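PDB 5IXH: YceI-like domain protein from Burkholderia cenocepacia BC7, which is a lipocalin-like beta-barrel protein that holds an octaprenyl diphosphate in its hydrophobic channel and probably captures antibiotics outside the cell. Local coordinates for residues N62-V65 with D69-D72. Sequence-based numbering, arbitrary orientation. Where two conformers were deposited one is given.
Sequences NDQV and DWFD. With OTP ((2E,6E,10E,14E,18E,22E,26E)-3,7,11,15,19,23,27,31-octamethyldotriaconta-2,6,10,14,18,22,26,30-octaenyl trihydrogen diphosphate), chain C.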
# COMPACT_ATOMS: atom_id res chain seq x y z
N ASN A 62 -0.08 16.81 6.22
CA ASN A 62 -1.26 15.97 6.05
C ASN A 62 -2.32 16.66 5.22
O ASN A 62 -2.93 16.05 4.34
CB ASN A 62 -1.84 15.58 7.42
CG ASN A 62 -0.93 14.62 8.18
OD1 ASN A 62 0.04 14.10 7.62
ND2 ASN A 62 -1.24 14.40 9.46
N ASP A 63 -2.52 17.95 5.47
CA ASP A 63 -3.50 18.71 4.70
C ASP A 63 -3.11 18.83 3.24
O ASP A 63 -3.95 18.67 2.35
CB ASP A 63 -3.71 20.10 5.29
CG ASP A 63 -4.44 20.07 6.59
OD1 ASP A 63 -5.00 19.01 6.93
OD2 ASP A 63 -4.46 21.11 7.27
N GLN A 64 -1.84 19.13 2.98
CA GLN A 64 -1.37 19.26 1.61
C GLN A 64 -1.56 17.95 0.84
O GLN A 64 -2.01 17.98 -0.30
CB GLN A 64 0.12 19.65 1.55
CG GLN A 64 0.76 19.55 0.15
CD GLN A 64 0.56 20.79 -0.68
OE1 GLN A 64 0.03 20.76 -1.79
NE2 GLN A 64 0.99 21.90 -0.13
N VAL A 65 -1.17 16.84 1.44
CA VAL A 65 -1.18 15.58 0.73
C VAL A 65 -2.62 15.10 0.49
O VAL A 65 -2.89 14.35 -0.44
CB VAL A 65 -0.29 14.52 1.42
CG1 VAL A 65 -0.39 13.16 0.74
CG2 VAL A 65 1.17 14.99 1.38
N ASP A 69 -3.88 18.28 -5.77
CA ASP A 69 -2.68 17.92 -6.54
C ASP A 69 -2.06 16.62 -6.06
O ASP A 69 -1.32 15.98 -6.82
CB ASP A 69 -1.58 18.98 -6.48
CG ASP A 69 -1.94 20.26 -7.19
OD1 ASP A 69 -2.79 20.21 -8.10
OD2 ASP A 69 -1.36 21.31 -6.85
N TRP A 70 -2.34 16.25 -4.82
CA TRP A 70 -1.78 15.03 -4.22
C TRP A 70 -2.83 13.94 -4.26
O TRP A 70 -3.16 13.48 -5.35
CB TRP A 70 -1.20 15.32 -2.83
CG TRP A 70 0.15 15.96 -2.95
CD1 TRP A 70 0.45 17.30 -2.86
CD2 TRP A 70 1.40 15.30 -3.19
NE1 TRP A 70 1.80 17.49 -3.04
CE2 TRP A 70 2.40 16.28 -3.24
CE3 TRP A 70 1.76 13.96 -3.37
CZ2 TRP A 70 3.74 15.97 -3.46
CZ3 TRP A 70 3.08 13.66 -3.59
CH2 TRP A 70 4.05 14.65 -3.63
N PHE A 71 -3.39 13.50 -3.13
CA PHE A 71 -4.35 12.40 -3.22
C PHE A 71 -5.72 12.81 -3.75
O PHE A 71 -6.47 11.97 -4.23
CB PHE A 71 -4.59 11.76 -1.85
CG PHE A 71 -3.41 11.02 -1.27
CD1 PHE A 71 -2.36 10.58 -2.05
CD2 PHE A 71 -3.32 10.84 0.09
CE1 PHE A 71 -1.29 9.92 -1.47
CE2 PHE A 71 -2.27 10.18 0.67
CZ PHE A 71 -1.25 9.74 -0.11
N ASP A 72 -6.07 14.08 -3.62
CA ASP A 72 -7.45 14.52 -3.91
C ASP A 72 -8.45 13.64 -3.15
O ASP A 72 -9.36 13.03 -3.74
CB ASP A 72 -7.71 14.53 -5.41
CG ASP A 72 -8.96 15.31 -5.80
OD1 ASP A 72 -9.67 15.87 -4.93
OD2 ASP A 72 -9.24 15.36 -7.01
O7 OTP C . 12.18 21.38 1.93
P2 OTP C . 11.12 20.89 0.96
O5 OTP C . 10.49 22.07 0.26
O6 OTP C . 11.76 19.98 -0.07
O4 OTP C . 10.01 20.08 1.74
P1 OTP C . 8.60 19.67 1.14
O2 OTP C . 7.62 20.81 1.30
O3 OTP C . 8.74 19.33 -0.33
O1 OTP C . 8.07 18.41 1.95
C40 OTP C . 7.67 17.21 1.31
C39 OTP C . 6.94 16.45 2.41
C37 OTP C . 6.42 15.20 2.26
C38 OTP C . 5.72 14.63 3.49
C36 OTP C . 6.50 14.38 0.95
C35 OTP C . 5.10 13.82 0.64
C34 OTP C . 5.17 12.48 -0.11
C32 OTP C . 4.05 11.67 -0.13
C33 OTP C . 2.76 12.08 0.58
C31 OTP C . 4.09 10.32 -0.88
C30 OTP C . 2.86 10.21 -1.80
C29 OTP C . 2.23 8.86 -1.47
C27 OTP C . 1.97 7.90 -2.42
C28 OTP C . 2.25 8.07 -3.92
C26 OTP C . 1.37 6.60 -1.91
C25 OTP C . 0.21 6.12 -2.80
C24 OTP C . -0.14 4.82 -2.07
C22 OTP C . -1.37 4.61 -1.52
C23 OTP C . -2.53 5.61 -1.61
C21 OTP C . -1.57 3.27 -0.81
C20 OTP C . -2.22 2.36 -1.85
C19 OTP C . -1.94 0.93 -1.37
C17 OTP C . -2.94 -0.02 -1.30
C18 OTP C . -4.37 0.33 -1.71
C16 OTP C . -2.65 -1.46 -0.84
C15 OTP C . -1.21 -1.64 -0.32
C14 OTP C . -0.93 -3.15 -0.25
C12 OTP C . -0.53 -3.84 -1.37
C13 OTP C . -0.32 -3.17 -2.73
C11 OTP C . -0.26 -5.35 -1.30
C10 OTP C . -1.04 -6.04 -0.18
C9 OTP C . -0.89 -7.54 -0.47
C7 OTP C . -1.67 -8.47 0.16
C8 OTP C . -2.72 -8.06 1.19
C6 OTP C . -1.45 -9.95 -0.22
C5 OTP C . -1.40 -10.83 1.04
C4 OTP C . -0.63 -12.09 0.61
C2 OTP C . -1.20 -13.32 0.40
C3 OTP C . -0.27 -14.46 -0.02
C1 OTP C . -2.70 -13.60 0.56
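Val65, close to the C-terminal end of helix 59-66, meets Trp70 and Phe71 of the loop that follows. The tight side centres on Val65 itself. Its O accepts a nearly straight hydrogen bond from Phe71 N (2.9 Å, N-H...O 167°), and Trp70 CB rests against the same oxygen. In the conformer described, one of two for Val65, chi1 at 176° carries CG1 anti to the backbone N and over one face of the Phe71 ring, 3.7 Å from the centroid and offset toward the rim, in a CH-pi contact. Both methyls also face the lipid near OTP C33, while the rim of the Phe71 ring reaches the prenyl tail through CE1, 3.7 Å from OTP C29. Trp70 joins this wall through CZ3, 3.9 Å from OTP C30.

Gln64 forms the looser, exposed side. Bent at chi2, its side chain brings OE1 into the plane of the indole at the edge, 3.6 Å from Trp70 CD1, with the amide and ring planes 74° apart. Phe54 meets Phe71 edge-to-face, and Trp142 packs against Trp70. Together, helix and loop line the diphosphate-proximal part of the polyisoprenoid channel in this YceI-like, lipocalin-type beta barrel.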